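Local coordinates for kelch-like protein 7 (Homo sapiens, PDB 3II7) that serves as the substrate-recruiting adapter of a CUL3–RBX1 E3 ubiquitin ligase, marking bound proteins for degradation, and is represented here by its kelch-repeat domain, at residues A[191-199]-A[239-250]; A[254-265]-A[278-289]. One frame throughout, in Å; residues are numbered along the deposited sequence. Where two conformers were deposited one is given.

Contact 1 (A[191-199]-A[239-250]); sequences RKNHGLVFV and VTVKCAAVGSIV. With EDO (1,2-ethanediol), chain F; EDO (1,2-ethanediol), chain I.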
loop_
_atom_site.group_PDB
_atom_site.type_symbol
_atom_site.label_atom_id
_atom_site.label_comp_id
_atom_site.label_asym_id
_atom_site.label_seq_id
_atom_site.Cartn_x
_atom_site.Cartn_y
_atom_site.Cartn_z
ATOM N N ARG A 191 4.244 5.190 -12.559
ATOM C CA ARG A 191 4.760 4.952 -11.189
ATOM C C ARG A 191 4.541 3.524 -10.798
ATOM O O ARG A 191 3.471 2.968 -11.068
ATOM C CB ARG A 191 4.026 5.790 -10.103
ATOM C CG ARG A 191 3.930 7.252 -10.341
ATOM C CD ARG A 191 3.118 7.925 -9.258
ATOM N NE ARG A 191 2.945 9.329 -9.613
ATOM C CZ ARG A 191 3.771 10.311 -9.264
ATOM N NH1 ARG A 191 4.826 10.101 -8.487
ATOM N NH2 ARG A 191 3.538 11.529 -9.691
ATOM N N LYS A 192 5.544 2.956 -10.137
ATOM C CA LYS A 192 5.385 1.751 -9.327
ATOM C C LYS A 192 6.064 2.014 -7.990
ATOM O O LYS A 192 6.900 2.881 -7.857
ATOM C CB LYS A 192 5.978 0.518 -9.981
ATOM C CG LYS A 192 7.527 0.501 -10.127
ATOM C CD LYS A 192 7.982 -0.804 -10.752
ATOM C CE LYS A 192 9.476 -0.910 -10.847
ATOM N NZ LYS A 192 9.929 -2.327 -11.142
ATOM N N ASN A 193 5.703 1.219 -6.989
ATOM C CA ASN A 193 6.219 1.370 -5.632
ATOM C C ASN A 193 5.975 2.741 -5.010
ATOM O O ASN A 193 6.682 3.145 -4.072
ATOM C CB ASN A 193 7.737 1.028 -5.564
ATOM C CG ASN A 193 8.047 -0.383 -6.006
ATOM O OD1 ASN A 193 8.856 -0.592 -6.914
ATOM N ND2 ASN A 193 7.387 -1.361 -5.386
ATOM N N HIS A 194 4.930 3.411 -5.491
ATOM C CA HIS A 194 4.480 4.695 -5.020
ATOM C C HIS A 194 3.526 4.510 -3.845
ATOM O O HIS A 194 2.918 3.455 -3.671
ATOM C CB HIS A 194 3.739 5.466 -6.139
ATOM C CG HIS A 194 2.639 4.691 -6.812
ATOM N ND1 HIS A 194 2.886 3.571 -7.554
ATOM C CD2 HIS A 194 1.304 4.928 -6.924
ATOM C CE1 HIS A 194 1.756 3.104 -8.048
ATOM N NE2 HIS A 194 0.780 3.916 -7.702
ATOM N N GLY A 195 3.375 5.551 -3.065
ATOM C CA GLY A 195 2.327 5.617 -2.074
ATOM C C GLY A 195 1.027 5.950 -2.766
ATOM O O GLY A 195 1.020 6.600 -3.819
ATOM N N LEU A 196 -0.075 5.540 -2.150
ATOM C CA LEU A 196 -1.413 5.771 -2.737
ATOM C C LEU A 196 -2.362 5.860 -1.580
ATOM O O LEU A 196 -2.617 4.849 -0.874
ATOM C CB LEU A 196 -1.830 4.663 -3.720
ATOM C CG LEU A 196 -3.003 5.068 -4.630
ATOM C CD1 LEU A 196 -2.552 6.213 -5.624
ATOM C CD2 LEU A 196 -3.603 3.859 -5.369
ATOM N N VAL A 197 -2.846 7.085 -1.347
ATOM C CA VAL A 197 -3.650 7.388 -0.174
ATOM C C VAL A 197 -4.810 8.270 -0.504
ATOM O O VAL A 197 -4.687 9.218 -1.289
ATOM C CB VAL A 197 -2.783 8.014 0.966
ATOM C CG1 VAL A 197 -1.694 7.032 1.415
ATOM C CG2 VAL A 197 -2.166 9.359 0.517
ATOM N N PHE A 198 -5.934 7.988 0.140
ATOM C CA PHE A 198 -7.176 8.761 -0.037
ATOM C C PHE A 198 -7.303 9.780 1.108
ATOM O O PHE A 198 -7.293 9.398 2.297
ATOM C CB PHE A 198 -8.360 7.811 0.001
ATOM C CG PHE A 198 -9.704 8.489 -0.044
ATOM C CD1 PHE A 198 -9.994 9.420 -1.026
ATOM C CD2 PHE A 198 -10.684 8.165 0.879
ATOM C CE1 PHE A 198 -11.233 10.020 -1.088
ATOM C CE2 PHE A 198 -11.923 8.760 0.818
ATOM C CZ PHE A 198 -12.196 9.696 -0.162
ATOM N N VAL A 199 -7.401 11.061 0.742
ATOM C CA VAL A 199 -7.616 12.129 1.703
ATOM C C VAL A 199 -8.724 13.017 1.191
ATOM O O VAL A 199 -8.554 13.725 0.189
ATOM C CB VAL A 199 -6.382 12.977 1.944
ATOM C CG1 VAL A 199 -6.649 13.944 3.117
ATOM C CG2 VAL A 199 -5.176 12.126 2.232
ATOM N N VAL A 239 13.247 5.691 -4.788
ATOM C CA VAL A 239 12.565 4.763 -5.711
ATOM C C VAL A 239 11.366 4.020 -5.098
ATOM O O VAL A 239 10.526 3.495 -5.833
ATOM C CB VAL A 239 13.564 3.762 -6.338
ATOM C CG1 VAL A 239 14.575 4.505 -7.256
ATOM C CG2 VAL A 239 14.290 2.896 -5.260
ATOM N N THR A 240 11.296 3.944 -3.765
ATOM C CA THR A 240 10.108 3.382 -3.108
ATOM C C THR A 240 9.693 4.267 -1.942
ATOM O O THR A 240 10.534 4.955 -1.325
ATOM C CB THR A 240 10.311 1.922 -2.656
ATOM O OG1 THR A 240 11.107 1.904 -1.455
ATOM C CG2 THR A 240 10.980 1.078 -3.751
ATOM N N VAL A 241 8.401 4.281 -1.659
ATOM C CA VAL A 241 7.929 4.980 -0.472
ATOM C C VAL A 241 6.900 4.177 0.259
ATOM O O VAL A 241 6.150 3.411 -0.306
ATOM C CB VAL A 241 7.362 6.364 -0.743
ATOM C CG1 VAL A 241 8.484 7.381 -1.066
ATOM C CG2 VAL A 241 6.333 6.299 -1.820
ATOM N N LYS A 242 6.947 4.321 1.573
ATOM C CA LYS A 242 5.965 3.686 2.456
ATOM C C LYS A 242 5.248 4.828 3.135
ATOM O O LYS A 242 5.850 5.563 3.928
ATOM C CB LYS A 242 6.641 2.779 3.462
ATOM C CG LYS A 242 7.398 1.626 2.822
ATOM C CD LYS A 242 6.467 0.666 2.118
ATOM C CE LYS A 242 7.244 -0.394 1.354
ATOM N NZ LYS A 242 7.867 0.104 0.069
ATOM N N CYS A 243 3.966 4.996 2.782
ATOM C CA CYS A 243 3.165 6.201 3.003
ATOM C C CYS A 243 1.824 5.853 3.644
ATOM O O CYS A 243 1.225 4.835 3.241
ATOM C CB CYS A 243 2.812 6.811 1.622
ATOM S SG CYS A 243 4.167 7.475 0.648
ATOM N N ALA A 244 1.299 6.734 4.481
ATOM C CA ALA A 244 -0.061 6.610 4.981
ATOM C C ALA A 244 -0.588 7.966 5.396
ATOM O O ALA A 244 0.172 8.805 5.852
ATOM C CB ALA A 244 -0.119 5.627 6.199
ATOM N N ALA A 245 -1.897 8.161 5.273
ATOM C CA ALA A 245 -2.516 9.404 5.658
ATOM C C ALA A 245 -3.372 9.236 6.897
ATOM O O ALA A 245 -4.102 8.221 7.047
ATOM C CB ALA A 245 -3.377 9.961 4.497
ATOM N N VAL A 246 -3.257 10.214 7.812
ATOM C CA VAL A 246 -4.130 10.314 8.967
ATOM C C VAL A 246 -4.626 11.754 8.992
ATOM O O VAL A 246 -3.813 12.710 9.030
ATOM C CB VAL A 246 -3.441 9.985 10.273
ATOM C CG1 VAL A 246 -4.407 10.202 11.474
ATOM C CG2 VAL A 246 -2.935 8.547 10.275
ATOM N N GLY A 247 -5.930 11.913 8.947
ATOM C CA GLY A 247 -6.509 13.233 8.856
ATOM C C GLY A 247 -6.075 13.884 7.554
ATOM O O GLY A 247 -6.151 13.256 6.455
ATOM N N SER A 248 -5.614 15.130 7.666
ATOM C CA SER A 248 -5.239 15.890 6.487
ATOM C C SER A 248 -3.737 15.751 6.163
ATOM O O SER A 248 -3.254 16.360 5.219
ATOM C CB SER A 248 -5.594 17.350 6.658
ATOM O OG SER A 248 -4.969 17.895 7.794
ATOM N N ILE A 249 -3.001 14.957 6.945
ATOM C CA ILE A 249 -1.544 14.831 6.761
ATOM C C ILE A 249 -1.153 13.489 6.149
ATOM O O ILE A 249 -1.652 12.425 6.580
ATOM C CB ILE A 249 -0.759 14.985 8.089
ATOM C CG1 ILE A 249 -1.206 16.226 8.827
ATOM C CG2 ILE A 249 0.770 14.978 7.833
ATOM C CD1 ILE A 249 -0.991 17.564 8.055
ATOM N N VAL A 250 -0.278 13.538 5.145
ATOM C CA VAL A 250 0.317 12.328 4.573
ATOM C C VAL A 250 1.716 12.157 5.143
ATOM O O VAL A 250 2.526 13.082 5.095
ATOM C CB VAL A 250 0.412 12.369 3.047
ATOM C CG1 VAL A 250 1.060 11.044 2.523
ATOM C CG2 VAL A 250 -1.003 12.607 2.429
HETATM C C1 EDO F . -5.798 6.683 3.277
HETATM O O1 EDO F . -5.847 5.833 2.089
HETATM C C2 EDO F . -4.946 6.053 4.380
HETATM O O2 EDO F . -3.534 6.077 4.087
HETATM C C1 EDO I . 12.896 -2.232 -0.936
HETATM O O1 EDO I . 13.646 -1.940 0.243
HETATM C C2 EDO I . 12.099 -1.009 -1.352
HETATM O O2 EDO I . 11.060 -0.654 -0.385
HETATM O O HOH W 1 6.307 0.918 -2.040
HETATM O O HOH W 2 4.141 2.088 -1.408
HETATM O O HOH W 3 0.504 3.961 0.280
#
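Val-199 lays its CG2 methyl against CB of Ala-245 at 3.6 Å, while its CG1 reaches along to Gly-247 O in the turn beyond. The contact joins the innermost strands of two successive blades of the six-bladed kelch beta-propeller, 195-199 and 242-246. Their axes approach to 6.3 Å and diverge by 8°, so the strands run almost parallel but too far apart to pair as one sheet. Methyl groups pack between them: chi1 of -61° sets CG1 of Val-197 anti to the carbonyl carbon, near CA of Ala-244, and CG2 meets CG2 of Val-250 tip to tip at 3.9 Å. Gly-195 faces Cys-243, its CA 3.8 Å from SG in one of the two deposited conformers. The direct backbone bond is Val-241 N to Asn-193 O, with an N-H...O angle of 161°. Further along, water 3 accepts from Leu-196 N and lies 3.2 Å from Cys-243 O. Asn-193 lies alongside Thr-240, CB to CG2, and its OD1 accepts from Gln-209. A 1,2-ethanediol, most likely a crystallisation additive, spans the strands with its two hydroxyls: Phe-198 N donates to O1 and Ala-245 N to O2, each at 2.9 Å.

Contact 2 (A[254-265]-A[278-289]); sequences AGFQGVGRLGHI and NSKVRAFPVTSC. With EDO (1,2-ethanediol), chain N; EDO (1,2-ethanediol), chain I; EDO (1,2-ethanediol), chain J; EDO (1,2-ethanediol), chain K.
Gly-263 O is approached by several groups: Ala-283 N donates to it at 3.0 Å, CA-H of Arg-282 leans on it, and water 6, at a long 3.3 Å, links it to Ala-283 O. The N-H of Ala-283 points almost straight at the oxygen (170°), yet lies 51° out of the carbonyl plane. Ile-265 is held by both backbone atoms, its N donating to Val-281 O and its O accepting from Asn-278 N at 2.8 Å. Its chi1 of 71° sends CG1 to Asn-278 CB, and CD1 rests on CG1 of Val-281. These bonds lie at the open end of the outer hairpin of the propeller's last blade, from which the chain crosses to strand 290-295 of the first blade. On the crossing, CB of Pro-285 sits 3.3 Å above one face of the Arg-261 guanidinium, and water 5 meets its edge in plane. CG2 of Thr-287 touches both Gly-255 O and CB of Arg-261, each at 3.5 Å. In the conformer given, OE1 of Gln-257 accepts from Val-259 N at 3.1 Å, and NE2 donates to Lys-237 O; an alanine here would likely leave both backbone atoms without these partners and the turn freer to move.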
loop_
_atom_site.group_PDB
_atom_site.type_symbol
_atom_site.label_atom_id
_atom_site.label_comp_id
_atom_site.label_asym_id
_atom_site.label_seq_id
_atom_site.Cartn_x
_atom_site.Cartn_y
_atom_site.Cartn_z
ATOM N N ALA A 254 8.983 5.540 5.577
ATOM C CA ALA A 254 10.164 4.783 5.120
ATOM C C ALA A 254 10.280 4.909 3.610
ATOM O O ALA A 254 9.334 5.241 2.935
ATOM C CB ALA A 254 10.044 3.290 5.530
ATOM N N GLY A 255 11.450 4.645 3.096
ATOM C CA GLY A 255 11.647 4.591 1.653
ATOM C C GLY A 255 13.065 4.210 1.304
ATOM O O GLY A 255 14.005 4.534 2.026
ATOM N N PHE A 256 13.205 3.505 0.189
ATOM C CA PHE A 256 14.489 3.133 -0.370
ATOM C C PHE A 256 14.874 4.150 -1.404
ATOM O O PHE A 256 14.122 4.434 -2.327
ATOM C CB PHE A 256 14.413 1.746 -1.013
ATOM C CG PHE A 256 15.711 1.283 -1.621
ATOM C CD1 PHE A 256 16.877 1.324 -0.887
ATOM C CD2 PHE A 256 15.766 0.817 -2.929
ATOM C CE1 PHE A 256 18.086 0.899 -1.434
ATOM C CE2 PHE A 256 16.970 0.379 -3.479
ATOM C CZ PHE A 256 18.133 0.446 -2.728
ATOM N N GLN A 257 16.063 4.693 -1.275
ATOM C CA GLN A 257 16.496 5.759 -2.166
ATOM C C GLN A 257 16.985 5.234 -3.499
ATOM O O GLN A 257 16.816 5.918 -4.506
ATOM C CB GLN A 257 17.595 6.606 -1.520
ATOM C CG GLN A 257 17.828 7.956 -2.221
ATOM C CD GLN A 257 18.715 7.898 -3.448
ATOM O OE1 GLN A 257 19.586 7.029 -3.578
ATOM N NE2 GLN A 257 18.492 8.844 -4.375
ATOM N N GLY A 258 17.578 4.035 -3.502
ATOM C CA GLY A 258 18.383 3.558 -4.622
ATOM C C GLY A 258 19.775 3.177 -4.132
ATOM O O GLY A 258 20.298 2.124 -4.491
ATOM N N VAL A 259 20.375 4.020 -3.296
ATOM C CA VAL A 259 21.646 3.685 -2.648
ATOM C C VAL A 259 21.360 3.430 -1.160
ATOM O O VAL A 259 21.515 2.303 -0.664
ATOM C CB VAL A 259 22.702 4.803 -2.845
ATOM C CG1 VAL A 259 23.975 4.484 -2.063
ATOM C CG2 VAL A 259 23.030 5.001 -4.360
ATOM N N GLY A 260 20.892 4.464 -0.471
ATOM C CA GLY A 260 20.533 4.339 0.940
ATOM C C GLY A 260 19.033 4.390 1.156
ATOM O O GLY A 260 18.238 3.956 0.287
ATOM N N ARG A 261 18.629 4.928 2.299
ATOM C CA ARG A 261 17.220 4.972 2.657
ATOM C C ARG A 261 16.826 6.352 3.141
ATOM O O ARG A 261 17.684 7.199 3.488
ATOM C CB ARG A 261 16.939 3.935 3.733
ATOM C CG ARG A 261 17.623 4.220 5.092
ATOM C CD ARG A 261 17.399 3.107 6.097
ATOM N NE ARG A 261 18.011 3.491 7.365
ATOM C CZ ARG A 261 18.562 2.670 8.244
ATOM N NH1 ARG A 261 18.617 1.379 8.026
ATOM N NH2 ARG A 261 19.079 3.174 9.361
ATOM N N LEU A 262 15.526 6.581 3.187
ATOM C CA LEU A 262 14.981 7.737 3.839
ATOM C C LEU A 262 15.402 7.729 5.295
ATOM O O LEU A 262 15.281 6.706 5.992
ATOM C CB LEU A 262 13.459 7.746 3.740
ATOM C CG LEU A 262 12.716 8.931 4.339
ATOM C CD1 LEU A 262 12.970 10.218 3.523
ATOM C CD2 LEU A 262 11.191 8.650 4.427
ATOM N N GLY A 263 15.953 8.855 5.743
ATOM C CA GLY A 263 16.519 8.920 7.074
ATOM C C GLY A 263 15.583 9.470 8.140
ATOM O O GLY A 263 15.629 9.031 9.297
ATOM N N HIS A 264 14.795 10.484 7.767
ATOM C CA HIS A 264 13.826 11.130 8.663
ATOM C C HIS A 264 12.500 11.223 7.967
ATOM O O HIS A 264 12.446 11.319 6.754
ATOM C CB HIS A 264 14.304 12.514 9.074
ATOM C CG HIS A 264 15.435 12.474 10.038
ATOM N ND1 HIS A 264 16.740 12.298 9.626
ATOM C CD2 HIS A 264 15.461 12.497 11.396
ATOM C CE1 HIS A 264 17.530 12.256 10.693
ATOM N NE2 HIS A 264 16.776 12.365 11.779
ATOM N N ILE A 265 11.413 11.182 8.730
ATOM C CA ILE A 265 10.098 11.124 8.126
ATOM C C ILE A 265 9.770 12.405 7.372
ATOM O O ILE A 265 10.284 13.490 7.689
ATOM C CB ILE A 265 8.954 10.776 9.158
ATOM C CG1 ILE A 265 8.692 11.925 10.112
ATOM C CG2 ILE A 265 9.289 9.486 9.960
ATOM C CD1 ILE A 265 7.397 11.786 10.899
ATOM N N ASN A 278 10.959 15.961 8.875
ATOM C CA ASN A 278 10.978 16.159 10.313
ATOM C C ASN A 278 12.304 15.703 10.882
ATOM O O ASN A 278 12.532 14.500 11.053
ATOM C CB ASN A 278 9.811 15.417 10.976
ATOM C CG ASN A 278 9.667 15.745 12.450
ATOM O OD1 ASN A 278 10.659 16.034 13.144
ATOM N ND2 ASN A 278 8.441 15.694 12.946
ATOM N N SER A 279 13.176 16.663 11.192
ATOM C CA SER A 279 14.543 16.339 11.638
ATOM C C SER A 279 14.620 15.640 13.007
ATOM O O SER A 279 15.673 15.120 13.369
ATOM C CB SER A 279 15.403 17.608 11.642
ATOM O OG SER A 279 14.975 18.500 12.657
ATOM N N LYS A 280 13.512 15.636 13.756
ATOM C CA LYS A 280 13.468 15.024 15.098
ATOM C C LYS A 280 12.932 13.612 15.106
ATOM O O LYS A 280 12.952 12.952 16.138
ATOM C CB LYS A 280 12.605 15.876 16.041
ATOM C CG LYS A 280 12.993 17.355 16.135
ATOM C CD LYS A 280 14.404 17.533 16.607
ATOM C CE LYS A 280 14.731 19.008 16.849
ATOM N NZ LYS A 280 16.198 19.196 16.988
ATOM N N VAL A 281 12.440 13.138 13.965
ATOM C CA VAL A 281 11.809 11.830 13.895
ATOM C C VAL A 281 12.453 10.992 12.769
ATOM O O VAL A 281 12.258 11.256 11.581
ATOM C CB VAL A 281 10.307 11.944 13.646
ATOM C CG1 VAL A 281 9.664 10.564 13.696
ATOM C CG2 VAL A 281 9.637 12.857 14.679
ATOM N N ARG A 282 13.175 9.956 13.178
ATOM C CA ARG A 282 13.800 9.049 12.228
ATOM C C ARG A 282 12.770 8.198 11.513
ATOM O O ARG A 282 11.761 7.788 12.095
ATOM C CB ARG A 282 14.827 8.142 12.926
ATOM C CG ARG A 282 16.134 8.848 13.273
ATOM C CD ARG A 282 17.316 8.026 12.784
ATOM N NE ARG A 282 18.564 8.355 13.482
ATOM C CZ ARG A 282 19.637 7.561 13.546
ATOM N NH1 ARG A 282 19.648 6.362 12.961
ATOM N NH2 ARG A 282 20.714 7.967 14.215
ATOM N N ALA A 283 13.059 7.926 10.254
ATOM C CA ALA A 283 12.262 7.031 9.430
ATOM C C ALA A 283 12.563 5.591 9.823
ATOM O O ALA A 283 13.631 5.279 10.437
ATOM C CB ALA A 283 12.541 7.283 7.938
ATOM N N PHE A 284 11.630 4.707 9.478
ATOM C CA PHE A 284 11.715 3.295 9.784
ATOM C C PHE A 284 12.863 2.708 8.941
ATOM O O PHE A 284 12.978 3.011 7.747
ATOM C CB PHE A 284 10.389 2.602 9.443
ATOM C CG PHE A 284 10.194 1.309 10.152
ATOM C CD1 PHE A 284 10.097 1.298 11.517
ATOM C CD2 PHE A 284 10.070 0.118 9.463
ATOM C CE1 PHE A 284 9.928 0.133 12.202
ATOM C CE2 PHE A 284 9.884 -1.062 10.156
ATOM C CZ PHE A 284 9.811 -1.047 11.525
ATOM N N PRO A 285 13.727 1.883 9.560
ATOM C CA PRO A 285 14.922 1.429 8.825
ATOM C C PRO A 285 14.684 0.234 7.894
ATOM O O PRO A 285 15.541 -0.077 7.064
ATOM C CB PRO A 285 15.874 1.047 9.936
ATOM C CG PRO A 285 14.970 0.635 11.078
ATOM C CD PRO A 285 13.843 1.602 11.011
ATOM N N VAL A 286 13.539 -0.421 8.040
ATOM C CA VAL A 286 13.145 -1.527 7.165
ATOM C C VAL A 286 12.328 -0.975 6.008
ATOM O O VAL A 286 11.106 -0.761 6.115
ATOM C CB VAL A 286 12.348 -2.603 7.925
ATOM C CG1 VAL A 286 12.053 -3.801 6.991
ATOM C CG2 VAL A 286 13.112 -3.040 9.163
ATOM N N THR A 287 13.021 -0.730 4.889
ATOM C CA THR A 287 12.425 -0.019 3.764
ATOM C C THR A 287 11.409 -0.861 3.012
ATOM O O THR A 287 10.545 -0.327 2.340
ATOM C CB THR A 287 13.527 0.532 2.785
ATOM O OG1 THR A 287 14.247 -0.546 2.205
ATOM C CG2 THR A 287 14.512 1.467 3.532
ATOM N N SER A 288 11.507 -2.183 3.125
ATOM C CA SER A 288 10.541 -3.072 2.481
ATOM C C SER A 288 9.408 -3.527 3.411
ATOM O O SER A 288 8.810 -4.575 3.205
ATOM C CB SER A 288 11.272 -4.277 1.925
ATOM O OG SER A 288 11.920 -4.979 2.963
ATOM N N CYS A 289 9.111 -2.732 4.419
ATOM C CA CYS A 289 8.086 -3.056 5.370
ATOM C C CYS A 289 6.707 -2.955 4.732
ATOM O O CYS A 289 6.524 -2.351 3.676
ATOM C CB CYS A 289 8.147 -2.086 6.556
ATOM S SG CYS A 289 7.876 -0.361 6.136
HETATM C C1 EDO N . 16.243 -3.139 3.863
HETATM O O1 EDO N . 15.883 -1.817 4.250
HETATM C C2 EDO N . 15.253 -4.092 4.468
HETATM O O2 EDO N . 13.970 -3.789 3.923
HETATM C C1 EDO I . 12.896 -2.232 -0.936
HETATM O O1 EDO I . 13.646 -1.940 0.243
HETATM C C2 EDO I . 12.099 -1.009 -1.352
HETATM O O2 EDO I . 11.060 -0.654 -0.385
HETATM C C1 EDO J . 17.781 12.849 -1.536
HETATM O O1 EDO J . 16.825 13.432 -2.419
HETATM C C2 EDO J . 17.891 11.379 -1.842
HETATM O O2 EDO J . 18.254 11.177 -3.211
HETATM C C1 EDO K . 16.544 7.884 -7.110
HETATM O O1 EDO K . 17.419 6.740 -7.148
HETATM C C2 EDO K . 16.638 8.705 -8.389
HETATM O O2 EDO K . 16.566 7.830 -9.518
HETATM O O HOH W 4 13.472 4.460 5.486
HETATM O O HOH W 5 17.794 -0.168 5.609
HETATM O O HOH W 6 16.188 5.813 9.730
#

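In the fold
Contact 1 and contact 2 have centres 14 Å apart and meet in the propeller's last blade: strand 249-254, which begins in contact 1, delivers the chain into 254-265. Two probable backbone hydrogen bonds connect them, Lys-242 N to Ala-254 O and Val-239 N to Phe-256 O, both 2.9 Å. The first contact sits about 8 Å from the centre of the chain, the second about 16 Å, so together they run from the inter-blade seam out to the loops of the blade. One 1,2-ethanediol touches both, lying beside Thr-240 and donating through O2 to Thr-287 O at 2.8 Å. Whether substrates bind here remains open.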